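Local coordinates for particle-associated glycoside hydrolase (PDB 6C72), which degrades the capsular polysaccharide of Acinetobacter baumannii as a phage tailspike, probably by hydrolysing its glycosidic bonds during virus entry, at residues 298-303 with 320-325; 360-365 with 385-390; 379-384 with 405-410; 428-433 with 450-455. One frame throughout, in Å; residues are numbered along the deposited sequence.

Contact 1: residues 298-303 with 320-325; sequences YLFDIE and CVFNAL
L299 spreads its two methyl groups over F322, N323 and A324: CD2 meets F322 CB at 3.8 Å and reaches on toward A324 CB at 4.1 Å, while CD1 rests against N323 O at 3.6 Å. A chi1 of -180° sets CG anti to the backbone N, and the two methyls beyond it meet three successive residues. A324 offers a small apolar CB, which suits contact with a leucine methyl.

The next residue adds an aromatic contact. F322 turns its edge toward the face of F300, with ring centroids 5.8 Å apart and planes at 62°. CE1 of F322 stands over that face and comes to 4.1 Å from F300 CG, so the approach is to the root of the ring.

The two segments belong to different sides of the parallel beta-helix. Strand 300-302 pairs with 272-275 and 333-336, whereas 321-324 pairs with 286-289 and 354-357, so their side chains meet across the interior. F287 joins both phenylalanines, meeting F300 edge-to-face, and F355 stacks on F322 from a neighbouring coil. L317 touches both rings as well.

Large apolar residues suit an interior where strands of different sides meet only through their side chains. The 204 Å² buried here therefore probably contributes through dispersion and the exclusion of water, with the weak electrostatics of the tilted ring pair giving some preference for orientation.

Contact 2: residues 360-365 with 385-390; sequences TIRNNC and STTTTG
S385 and I361 join successive coils of the parallel beta-helix, where the runs 360-364 and 385-388 lie 21° apart in direction. One backbone hydrogen bond links the segments directly: S385 N gives to I361 O at 2.7 Å. Beside it, T360 CG2 packs on S385 CB, while T360 OG1 is bonded to L382 O; a threonine can serve both needs.

Past this point water replaces direct pairing. One molecule accepts from N363 N at 2.6 Å, donates to I361 O and bonds T386 OG1, which also pairs with T415. A second accepts from R362 NE and T388 N and donates to N363 O, so it stitches the diverging backbones together.

The charged group is R362, extended from CG to NE, whose NH1 forms a salt bridge with E331 OE1. T387 OG1, hydrogen-bonded to the other oxygen of E331, lies over one guanidinium face, 2.9 Å above its plane and offset toward the rim. The acid thus holds both the arginine and the hydroxyl lying over it.

R362 NH2 also gives a hydrogen bond to N364 OD1, from above the plane of that carbonyl. As the strand ends, N363 makes an Asx turn: its OD1 accepts from C365 N at 3.0 Å.

Contact 3: residues 379-384 with 405-410; sequences FDTLAF and GKDLKG
D380 binds K406 with its side chain and, through its carbonyl O, the backbone of D407 and, weakly, of K406. The carbonyl O accepts D407 N at 3.1 Å, and OD1 forms a salt bridge with K406 NZ at 3.0 Å. The ammonium meets that oxygen from above the carboxylate plane, 39° out of it; the lysine, extended beyond CG, also lays CD and CE against the acid.

T381 and L408 lie side by side and point the same way. With T381 OG1 anti to its own backbone N (chi1 -176°), the hydroxyl accepts L408 N at 3.3 Å, and a water bridges it to D407 OD2. Apolar contact follows: L382 CD1 touches L408 CD1 at 3.9 Å. L382 CD2 packs against the carbonyl of G410, 3.4 Å from its O; glycine suits this place because a CB on G410 would come tight against L382 CD2.

Further out, D380 OD2 is held by G357 N, D407 OD2 by a salt bridge from K358, and the ammonium of K406 by a cation-pi contact with W404. A bound zinc ion lies about 5 Å from the K406 side chain.

These loops follow the paired parallel strands 378-379 and 402-403, where F379 bonds to T402 and W404. The first then enters strand 384-385, F384 pairing with Y413 of strand 412-413, while A383 bonds to I361 of strand 360-363.

Contact 4: residues 428-433 with 450-455; sequences FQDTTF and LGTATV
Q429 and L450 form a parallel beta bridge, CA atoms 4.6 Å apart, in which L450 N gives to F428 O and L450 O takes D430 N at 2.9 Å. The chain then folds into a type II' turn from L450 to A453; A453 N closes it on L450 O, reaching that oxygen from the opposite face to D430 N. G451, with phi 61° and psi -132°, suits the second position of such a turn. Farther on, T454 N bonds to T431 O.

D430 holds the turn through OD1 alone; its OD2 pairs with K409. T452 N meets OD1 at 2.8 Å, nearly head-on to the C-O bond, and T452 OG1 reaches the same atom at 3.1 Å from above the carboxylate plane. That hydroxyl lies between its own backbone N and carbonyl carbon (chi1 62°), which brings both donors of T452 to one acceptor. A453 puts its small CB 3.3 Å from F428 O, and T454 OG1 weakly accepts F433 N.

Inside, F428 packs on L403 and F433 stacks on F411. Strand 422-429 runs parallel to 402-403 and to 448-450, with helix 438-441 in the connection from 422-429 to 448-450.

Overall arrangement
Contact 1 is buried in the interior of the beta-helix and mainly apolar and aromatic, joining strands from different sides of the coil. Contact 2, also largely buried, instead links successive coils where a strand ends, through backbone, water and arginine. Contacts 3 and 4 are only partly buried: contact 3 relies on a salt bridge and backbone bonds, contact 4 on an aspartate holding a type II' turn. Neighbours touch: Y298 of contact 1 packs on R362 of contact 2; contacts 2 and 3 interleave along the chain and touch at T360, I361 and F384; and K409 of contact 3 reaches D430 of contact 4. Contacts 1 and 4 remain apart, their centres about 25 Å distant.

Contact 1: residues 298-303 with 320-325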
loop_
_atom_site.group_PDB
_atom_site.type_symbol
_atom_site.label_atom_id
_atom_site.label_comp_id
_atom_site.label_asym_id
_atom_site.label_seq_id
_atom_site.Cartn_x
_atom_site.Cartn_y
_atom_site.Cartn_z
ATOM N N TYR A 298 24.316 10.794 -12.876
ATOM C CA TYR A 298 23.268 10.877 -11.869
ATOM C C TYR A 298 23.361 9.681 -10.931
ATOM O O TYR A 298 24.140 8.747 -11.143
ATOM C CB TYR A 298 21.867 10.911 -12.487
ATOM C CG TYR A 298 21.650 11.929 -13.585
ATOM C CD1 TYR A 298 21.869 13.279 -13.359
ATOM C CD2 TYR A 298 21.159 11.538 -14.837
ATOM C CE1 TYR A 298 21.657 14.215 -14.350
ATOM C CE2 TYR A 298 20.922 12.475 -15.842
ATOM C CZ TYR A 298 21.175 13.809 -15.583
ATOM O OH TYR A 298 20.952 14.754 -16.548
ATOM N N LEU A 299 22.525 9.701 -9.899
ATOM C CA LEU A 299 22.486 8.598 -8.953
ATOM C C LEU A 299 21.543 7.492 -9.423
ATOM O O LEU A 299 21.971 6.355 -9.647
ATOM C CB LEU A 299 22.096 9.127 -7.568
ATOM C CG LEU A 299 21.997 8.137 -6.413
ATOM C CD1 LEU A 299 23.270 7.292 -6.245
ATOM C CD2 LEU A 299 21.708 8.919 -5.134
ATOM N N PHE A 300 20.268 7.818 -9.597
ATOM C CA PHE A 300 19.246 6.865 -10.007
ATOM C C PHE A 300 18.347 7.580 -11.004
ATOM O O PHE A 300 17.891 8.693 -10.733
ATOM C CB PHE A 300 18.451 6.356 -8.801
ATOM C CG PHE A 300 17.292 5.480 -9.164
ATOM C CD1 PHE A 300 17.452 4.120 -9.315
ATOM C CD2 PHE A 300 16.035 6.024 -9.366
ATOM C CE1 PHE A 300 16.384 3.326 -9.660
ATOM C CE2 PHE A 300 14.965 5.229 -9.715
ATOM C CZ PHE A 300 15.140 3.886 -9.853
ATOM N N ASP A 301 18.130 6.983 -12.172
ATOM C CA ASP A 301 17.566 7.732 -13.295
ATOM C C ASP A 301 16.358 6.999 -13.871
ATOM O O ASP A 301 16.507 5.961 -14.518
ATOM C CB ASP A 301 18.635 7.952 -14.369
ATOM C CG ASP A 301 18.289 9.084 -15.331
ATOM O OD1 ASP A 301 17.344 9.855 -15.060
ATOM O OD2 ASP A 301 18.979 9.212 -16.363
ATOM N N ILE A 302 15.164 7.553 -13.658
ATOM C CA ILE A 302 13.987 7.159 -14.428
ATOM C C ILE A 302 13.893 8.148 -15.582
ATOM O O ILE A 302 13.405 9.265 -15.410
ATOM C CB ILE A 302 12.712 7.166 -13.588
ATOM C CG1 ILE A 302 12.812 6.165 -12.445
ATOM C CG2 ILE A 302 11.513 6.873 -14.466
ATOM C CD1 ILE A 302 11.601 6.172 -11.535
ATOM N N GLU A 303 14.383 7.755 -16.756
ATOM C CA GLU A 303 14.454 8.676 -17.890
ATOM C C GLU A 303 14.142 7.975 -19.205
ATOM O O GLU A 303 15.041 7.476 -19.894
ATOM C CB GLU A 303 15.819 9.356 -17.959
ATOM C CG GLU A 303 15.898 10.412 -19.025
ATOM C CD GLU A 303 17.155 11.261 -18.938
ATOM O OE1 GLU A 303 18.155 10.831 -18.315
ATOM O OE2 GLU A 303 17.158 12.371 -19.510
ATOM N N CYS A 320 14.683 1.559 0.658
ATOM C CA CYS A 320 15.888 1.638 -0.151
ATOM C C CYS A 320 16.748 2.796 0.327
ATOM O O CYS A 320 16.272 3.707 1.008
ATOM C CB CYS A 320 15.540 1.815 -1.639
ATOM S SG CYS A 320 14.723 0.365 -2.362
ATOM N N VAL A 321 18.031 2.742 -0.018
ATOM C CA VAL A 321 18.989 3.793 0.301
ATOM C C VAL A 321 19.499 4.394 -1.002
ATOM O O VAL A 321 19.914 3.664 -1.910
ATOM C CB VAL A 321 20.165 3.270 1.149
ATOM C CG1 VAL A 321 21.228 4.369 1.318
ATOM C CG2 VAL A 321 19.677 2.764 2.507
ATOM N N PHE A 322 19.443 5.715 -1.101
ATOM C CA PHE A 322 20.076 6.469 -2.163
ATOM C C PHE A 322 21.176 7.295 -1.520
ATOM O O PHE A 322 20.899 8.117 -0.644
ATOM C CB PHE A 322 19.074 7.365 -2.883
ATOM C CG PHE A 322 17.859 6.636 -3.366
ATOM C CD1 PHE A 322 17.862 6.003 -4.607
ATOM C CD2 PHE A 322 16.704 6.604 -2.596
ATOM C CE1 PHE A 322 16.740 5.323 -5.061
ATOM C CE2 PHE A 322 15.565 5.934 -3.048
ATOM C CZ PHE A 322 15.585 5.287 -4.285
ATOM N N ASN A 323 22.415 7.072 -1.939
ATOM C CA ASN A 323 23.559 7.648 -1.247
ATOM C C ASN A 323 24.595 8.102 -2.259
ATOM O O ASN A 323 25.005 7.325 -3.122
ATOM C CB ASN A 323 24.154 6.621 -0.268
ATOM C CG ASN A 323 25.157 7.226 0.678
ATOM O OD1 ASN A 323 25.409 8.426 0.648
ATOM N ND2 ASN A 323 25.735 6.392 1.539
ATOM N N ALA A 324 25.040 9.343 -2.142
ATOM C CA ALA A 324 26.020 9.859 -3.081
ATOM C C ALA A 324 26.965 10.814 -2.367
ATOM O O ALA A 324 26.559 11.558 -1.470
ATOM C CB ALA A 324 25.351 10.565 -4.271
ATOM N N LEU A 325 28.232 10.746 -2.739
ATOM C CA LEU A 325 29.212 11.744 -2.349
ATOM C C LEU A 325 29.465 12.658 -3.536
ATOM O O LEU A 325 29.261 12.274 -4.694
ATOM C CB LEU A 325 30.524 11.101 -1.886
ATOM C CG LEU A 325 30.431 10.101 -0.724
ATOM C CD1 LEU A 325 31.776 9.374 -0.507
ATOM C CD2 LEU A 325 29.956 10.780 0.544
#

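Contact 2: residues 360-365 with 385-390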
loop_
_atom_site.group_PDB
_atom_site.type_symbol
_atom_site.label_atom_id
_atom_site.label_comp_id
_atom_site.label_asym_id
_atom_site.label_seq_id
_atom_site.Cartn_x
_atom_site.Cartn_y
_atom_site.Cartn_z
ATOM N N THR A 360 19.209 13.479 -3.501
ATOM C CA THR A 360 18.020 14.324 -3.485
ATOM C C THR A 360 17.139 13.964 -4.680
ATOM O O THR A 360 17.611 13.416 -5.671
ATOM C CB THR A 360 18.401 15.811 -3.508
ATOM O OG1 THR A 360 17.217 16.620 -3.439
ATOM C CG2 THR A 360 19.194 16.148 -4.766
ATOM N N ILE A 361 15.847 14.257 -4.567
ATOM C CA ILE A 361 14.888 13.922 -5.615
ATOM C C ILE A 361 14.862 15.039 -6.646
ATOM O O ILE A 361 14.817 16.222 -6.283
ATOM C CB ILE A 361 13.490 13.698 -5.026
ATOM C CG1 ILE A 361 13.495 12.481 -4.102
ATOM C CG2 ILE A 361 12.444 13.588 -6.130
ATOM C CD1 ILE A 361 12.223 12.339 -3.326
ATOM N N ARG A 362 14.891 14.669 -7.931
ATOM C CA ARG A 362 14.785 15.631 -9.022
ATOM C C ARG A 362 13.521 15.378 -9.838
ATOM O O ARG A 362 13.369 14.320 -10.465
ATOM C CB ARG A 362 16.013 15.582 -9.937
ATOM C CG ARG A 362 15.801 16.348 -11.256
ATOM C CD ARG A 362 17.086 16.535 -12.043
ATOM N NE ARG A 362 16.793 16.941 -13.413
ATOM C CZ ARG A 362 17.701 17.060 -14.384
ATOM N NH1 ARG A 362 18.977 16.813 -14.139
ATOM N NH2 ARG A 362 17.328 17.424 -15.609
ATOM N N ASN A 363 12.649 16.380 -9.889
ATOM C CA ASN A 363 11.476 16.344 -10.750
ATOM C C ASN A 363 11.921 16.634 -12.179
ATOM O O ASN A 363 12.373 17.738 -12.488
ATOM C CB ASN A 363 10.446 17.353 -10.248
ATOM C CG ASN A 363 9.308 17.572 -11.233
ATOM O OD1 ASN A 363 9.036 16.719 -12.089
ATOM N ND2 ASN A 363 8.625 18.711 -11.113
ATOM N N ASN A 364 11.810 15.648 -13.054
ATOM C CA ASN A 364 12.175 15.855 -14.450
ATOM C C ASN A 364 10.973 15.709 -15.382
ATOM O O ASN A 364 11.119 15.288 -16.530
ATOM C CB ASN A 364 13.286 14.897 -14.862
ATOM C CG ASN A 364 14.114 15.436 -16.000
ATOM O OD1 ASN A 364 14.201 16.653 -16.201
ATOM N ND2 ASN A 364 14.715 14.534 -16.774
ATOM N N CYS A 365 9.786 16.075 -14.907
ATOM C CA CYS A 365 8.545 15.927 -15.664
ATOM C C CYS A 365 8.239 17.232 -16.396
ATOM O O CYS A 365 7.895 18.235 -15.765
ATOM C CB CYS A 365 7.401 15.540 -14.727
ATOM S SG CYS A 365 7.704 13.998 -13.812
ATOM N N SER A 385 15.476 18.782 -5.787
ATOM C CA SER A 385 16.356 19.677 -6.536
ATOM C C SER A 385 15.933 19.598 -8.001
ATOM O O SER A 385 16.233 18.622 -8.695
ATOM C CB SER A 385 17.823 19.293 -6.341
ATOM O OG SER A 385 18.685 20.283 -6.869
ATOM N N THR A 386 15.208 20.610 -8.458
ATOM C CA THR A 386 14.708 20.655 -9.824
ATOM C C THR A 386 15.705 21.408 -10.694
ATOM O O THR A 386 15.827 22.632 -10.593
ATOM C CB THR A 386 13.332 21.314 -9.865
ATOM O OG1 THR A 386 12.441 20.596 -9.009
ATOM C CG2 THR A 386 12.766 21.300 -11.272
ATOM N N THR A 387 16.386 20.689 -11.583
ATOM C CA THR A 387 17.360 21.352 -12.441
ATOM C C THR A 387 16.668 22.250 -13.462
ATOM O O THR A 387 17.072 23.402 -13.663
ATOM C CB THR A 387 18.225 20.304 -13.151
ATOM O OG1 THR A 387 18.738 19.374 -12.195
ATOM C CG2 THR A 387 19.396 20.954 -13.865
ATOM N N THR A 388 15.589 21.762 -14.077
ATOM C CA THR A 388 14.931 22.481 -15.164
ATOM C C THR A 388 13.970 23.510 -14.585
ATOM O O THR A 388 12.967 23.158 -13.958
ATOM C CB THR A 388 14.200 21.515 -16.090
ATOM O OG1 THR A 388 15.075 20.434 -16.452
ATOM C CG2 THR A 388 13.746 22.246 -17.351
ATOM N N THR A 389 14.288 24.785 -14.785
ATOM C CA THR A 389 13.450 25.866 -14.287
ATOM C C THR A 389 12.070 25.841 -14.941
ATOM O O THR A 389 11.945 25.895 -16.165
ATOM C CB THR A 389 14.142 27.206 -14.557
ATOM O OG1 THR A 389 15.418 27.230 -13.897
ATOM C CG2 THR A 389 13.267 28.389 -14.074
ATOM N N GLY A 390 11.031 25.806 -14.116
ATOM C CA GLY A 390 9.670 25.776 -14.607
ATOM C C GLY A 390 8.968 24.447 -14.459
ATOM O O GLY A 390 7.750 24.389 -14.656
HETATM O O HOH W 1 12.815 18.162 -8.029
HETATM O O HOH W 2 14.575 18.918 -13.622
HETATM O O HOH W 3 9.460 21.157 -9.659
#

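Contact 3: residues 379-384 with 405-410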
loop_
_atom_site.group_PDB
_atom_site.type_symbol
_atom_site.label_atom_id
_atom_site.label_comp_id
_atom_site.label_asym_id
_atom_site.label_seq_id
_atom_site.Cartn_x
_atom_site.Cartn_y
_atom_site.Cartn_z
ATOM N N PHE A 379 16.015 12.526 4.649
ATOM C CA PHE A 379 16.786 13.350 3.724
ATOM C C PHE A 379 17.950 13.996 4.470
ATOM O O PHE A 379 17.731 14.696 5.466
ATOM C CB PHE A 379 15.890 14.413 3.082
ATOM C CG PHE A 379 14.829 13.844 2.183
ATOM C CD1 PHE A 379 15.084 13.639 0.829
ATOM C CD2 PHE A 379 13.584 13.507 2.685
ATOM C CE1 PHE A 379 14.108 13.101 -0.022
ATOM C CE2 PHE A 379 12.602 12.980 1.847
ATOM C CZ PHE A 379 12.874 12.769 0.487
ATOM N N ASP A 380 19.184 13.738 4.010
ATOM C CA ASP A 380 20.355 14.412 4.569
ATOM C C ASP A 380 20.480 15.853 4.093
ATOM O O ASP A 380 21.133 16.662 4.761
ATOM C CB ASP A 380 21.645 13.662 4.209
ATOM C CG ASP A 380 21.903 12.478 5.107
ATOM O OD1 ASP A 380 21.079 12.212 6.001
ATOM O OD2 ASP A 380 22.923 11.786 4.898
ATOM N N THR A 381 19.900 16.178 2.943
ATOM C CA THR A 381 20.011 17.509 2.367
ATOM C C THR A 381 18.653 17.880 1.779
ATOM O O THR A 381 17.635 17.359 2.246
ATOM C CB THR A 381 21.152 17.536 1.327
ATOM O OG1 THR A 381 21.344 18.860 0.819
ATOM C CG2 THR A 381 20.894 16.560 0.172
ATOM N N LEU A 382 18.623 18.749 0.764
ATOM C CA LEU A 382 17.377 19.123 0.094
ATOM C C LEU A 382 16.564 17.891 -0.268
ATOM O O LEU A 382 17.099 16.900 -0.779
ATOM C CB LEU A 382 17.666 19.893 -1.195
ATOM C CG LEU A 382 18.526 21.150 -1.183
ATOM C CD1 LEU A 382 18.780 21.562 -2.617
ATOM C CD2 LEU A 382 17.868 22.279 -0.393
ATOM N N ALA A 383 15.257 17.959 -0.025
ATOM C CA ALA A 383 14.406 16.867 -0.481
ATOM C C ALA A 383 14.261 16.870 -2.003
ATOM O O ALA A 383 14.289 15.805 -2.627
ATOM C CB ALA A 383 13.034 16.936 0.191
ATOM N N PHE A 384 14.127 18.049 -2.619
ATOM C CA PHE A 384 13.894 18.172 -4.058
ATOM C C PHE A 384 14.882 19.154 -4.657
ATOM O O PHE A 384 15.073 20.250 -4.120
ATOM C CB PHE A 384 12.475 18.655 -4.371
ATOM C CG PHE A 384 11.418 17.687 -3.985
ATOM C CD1 PHE A 384 11.048 16.669 -4.851
ATOM C CD2 PHE A 384 10.816 17.770 -2.738
ATOM C CE1 PHE A 384 10.071 15.759 -4.496
ATOM C CE2 PHE A 384 9.849 16.863 -2.367
ATOM C CZ PHE A 384 9.471 15.855 -3.244
ATOM N N GLY A 405 18.735 18.063 7.368
ATOM C CA GLY A 405 19.513 19.277 7.176
ATOM C C GLY A 405 20.979 19.132 7.516
ATOM O O GLY A 405 21.594 20.085 7.997
ATOM N N LYS A 406 21.560 17.958 7.275
ATOM C CA LYS A 406 22.975 17.766 7.559
ATOM C C LYS A 406 23.838 18.579 6.603
ATOM O O LYS A 406 24.867 19.131 7.007
ATOM C CB LYS A 406 23.324 16.278 7.477
ATOM C CG LYS A 406 22.544 15.420 8.481
ATOM C CD LYS A 406 22.813 13.923 8.330
ATOM C CE LYS A 406 21.847 13.102 9.194
ATOM N NZ LYS A 406 21.838 11.639 8.848
ATOM N N ASP A 407 23.427 18.683 5.341
ATOM C CA ASP A 407 24.178 19.463 4.367
ATOM C C ASP A 407 23.480 20.794 4.118
ATOM O O ASP A 407 23.663 21.746 4.882
ATOM C CB ASP A 407 24.339 18.689 3.060
ATOM C CG ASP A 407 25.466 19.226 2.201
ATOM O OD1 ASP A 407 26.201 20.125 2.662
ATOM O OD2 ASP A 407 25.610 18.757 1.049
ATOM N N LEU A 408 22.698 20.881 3.041
ATOM C CA LEU A 408 21.913 22.082 2.776
ATOM C C LEU A 408 20.669 22.131 3.660
ATOM O O LEU A 408 20.062 21.108 3.978
ATOM C CB LEU A 408 21.522 22.163 1.300
ATOM C CG LEU A 408 22.713 22.302 0.344
ATOM C CD1 LEU A 408 22.252 22.420 -1.106
ATOM C CD2 LEU A 408 23.592 23.484 0.739
ATOM N N LYS A 409 20.290 23.342 4.053
ATOM C CA LYS A 409 19.202 23.551 4.998
ATOM C C LYS A 409 17.846 23.818 4.348
ATOM O O LYS A 409 16.851 23.944 5.066
ATOM C CB LYS A 409 19.546 24.720 5.923
ATOM C CG LYS A 409 20.865 24.572 6.665
ATOM C CD LYS A 409 20.749 23.532 7.755
ATOM C CE LYS A 409 21.994 23.486 8.627
ATOM N NZ LYS A 409 21.795 22.533 9.754
ATOM N N GLY A 410 17.777 23.935 3.029
ATOM C CA GLY A 410 16.528 24.265 2.373
ATOM C C GLY A 410 15.607 23.074 2.202
ATOM O O GLY A 410 15.980 21.913 2.371
HETATM O O HOH W 4 17.261 17.805 5.034
HETATM O O HOH W 5 23.408 18.910 -1.095
#

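Contact 4: residues 428-433 with 450-455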
loop_
_atom_site.group_PDB
_atom_site.type_symbol
_atom_site.label_atom_id
_atom_site.label_comp_id
_atom_site.label_asym_id
_atom_site.label_seq_id
_atom_site.Cartn_x
_atom_site.Cartn_y
_atom_site.Cartn_z
ATOM N N PHE A 428 10.974 18.724 10.330
ATOM C CA PHE A 428 11.853 19.672 9.659
ATOM C C PHE A 428 12.942 20.102 10.640
ATOM O O PHE A 428 12.711 20.948 11.511
ATOM C CB PHE A 428 11.058 20.868 9.135
ATOM C CG PHE A 428 10.116 20.533 7.998
ATOM C CD1 PHE A 428 10.603 20.058 6.789
ATOM C CD2 PHE A 428 8.748 20.727 8.127
ATOM C CE1 PHE A 428 9.731 19.763 5.735
ATOM C CE2 PHE A 428 7.878 20.440 7.084
ATOM C CZ PHE A 428 8.365 19.961 5.890
ATOM N N GLN A 429 14.128 19.509 10.513
ATOM C CA GLN A 429 15.258 19.894 11.349
ATOM C C GLN A 429 16.035 20.981 10.629
ATOM O O GLN A 429 16.695 20.708 9.618
ATOM C CB GLN A 429 16.171 18.718 11.680
ATOM C CG GLN A 429 17.252 19.114 12.677
ATOM C CD GLN A 429 18.055 17.941 13.195
ATOM O OE1 GLN A 429 17.954 17.570 14.366
ATOM N NE2 GLN A 429 18.870 17.354 12.324
ATOM N N ASP A 430 15.945 22.208 11.148
ATOM C CA ASP A 430 16.613 23.396 10.629
ATOM C C ASP A 430 16.163 23.754 9.217
ATOM O O ASP A 430 16.804 24.586 8.568
ATOM C CB ASP A 430 18.149 23.264 10.637
ATOM C CG ASP A 430 18.748 23.155 12.036
ATOM O OD1 ASP A 430 18.204 23.741 12.991
ATOM O OD2 ASP A 430 19.815 22.515 12.171
ATOM N N THR A 431 15.081 23.154 8.721
ATOM C CA THR A 431 14.636 23.396 7.352
ATOM C C THR A 431 14.167 24.834 7.182
ATOM O O THR A 431 13.268 25.287 7.898
ATOM C CB THR A 431 13.503 22.445 6.980
ATOM O OG1 THR A 431 13.841 21.114 7.380
ATOM C CG2 THR A 431 13.255 22.483 5.471
ATOM N N THR A 432 14.768 25.555 6.241
ATOM C CA THR A 432 14.351 26.919 5.944
ATOM C C THR A 432 13.511 26.955 4.672
ATOM O O THR A 432 13.873 26.347 3.655
ATOM C CB THR A 432 15.551 27.852 5.801
ATOM O OG1 THR A 432 15.095 29.133 5.342
ATOM C CG2 THR A 432 16.567 27.287 4.807
ATOM N N PHE A 433 12.384 27.664 4.738
ATOM C CA PHE A 433 11.561 27.975 3.578
ATOM C C PHE A 433 11.697 29.445 3.187
ATOM O O PHE A 433 10.863 29.958 2.435
ATOM C CB PHE A 433 10.091 27.635 3.846
ATOM C CG PHE A 433 9.766 26.155 3.785
ATOM C CD1 PHE A 433 9.352 25.561 2.587
ATOM C CD2 PHE A 433 9.842 25.359 4.932
ATOM C CE1 PHE A 433 9.038 24.203 2.534
ATOM C CE2 PHE A 433 9.524 24.007 4.883
ATOM C CZ PHE A 433 9.129 23.423 3.676
ATOM N N LEU A 450 11.898 21.830 13.965
ATOM C CA LEU A 450 12.963 21.619 14.936
ATOM C C LEU A 450 14.138 22.535 14.635
ATOM O O LEU A 450 14.351 22.954 13.491
ATOM C CB LEU A 450 13.437 20.169 14.934
ATOM C CG LEU A 450 12.336 19.160 15.241
ATOM C CD1 LEU A 450 12.765 17.756 14.827
ATOM C CD2 LEU A 450 12.016 19.231 16.723
ATOM N N GLY A 451 14.896 22.833 15.685
ATOM C CA GLY A 451 16.046 23.699 15.532
ATOM C C GLY A 451 15.614 25.063 15.042
ATOM O O GLY A 451 14.659 25.665 15.550
ATOM N N THR A 452 16.308 25.553 14.020
ATOM C CA THR A 452 16.025 26.857 13.442
ATOM C C THR A 452 15.074 26.792 12.243
ATOM O O THR A 452 15.128 27.678 11.384
ATOM C CB THR A 452 17.329 27.530 13.034
ATOM O OG1 THR A 452 17.970 26.731 12.030
ATOM C CG2 THR A 452 18.248 27.642 14.244
ATOM N N ALA A 453 14.234 25.757 12.150
ATOM C CA ALA A 453 13.362 25.600 10.988
ATOM C C ALA A 453 12.329 26.722 10.896
ATOM O O ALA A 453 11.785 27.178 11.905
ATOM C CB ALA A 453 12.647 24.249 11.033
ATOM N N THR A 454 12.034 27.142 9.666
ATOM C CA THR A 454 10.997 28.135 9.398
ATOM C C THR A 454 9.631 27.522 9.665
ATOM O O THR A 454 9.210 26.596 8.964
ATOM C CB THR A 454 11.088 28.625 7.955
ATOM O OG1 THR A 454 12.331 29.311 7.756
ATOM C CG2 THR A 454 9.921 29.558 7.632
ATOM N N VAL A 455 8.937 28.031 10.681
ATOM C CA VAL A 455 7.635 27.486 11.046
ATOM C C VAL A 455 6.610 27.937 10.018
ATOM O O VAL A 455 6.430 29.137 9.785
ATOM C CB VAL A 455 7.232 27.913 12.466
ATOM C CG1 VAL A 455 5.873 27.349 12.811
ATOM C CG2 VAL A 455 8.263 27.429 13.480
#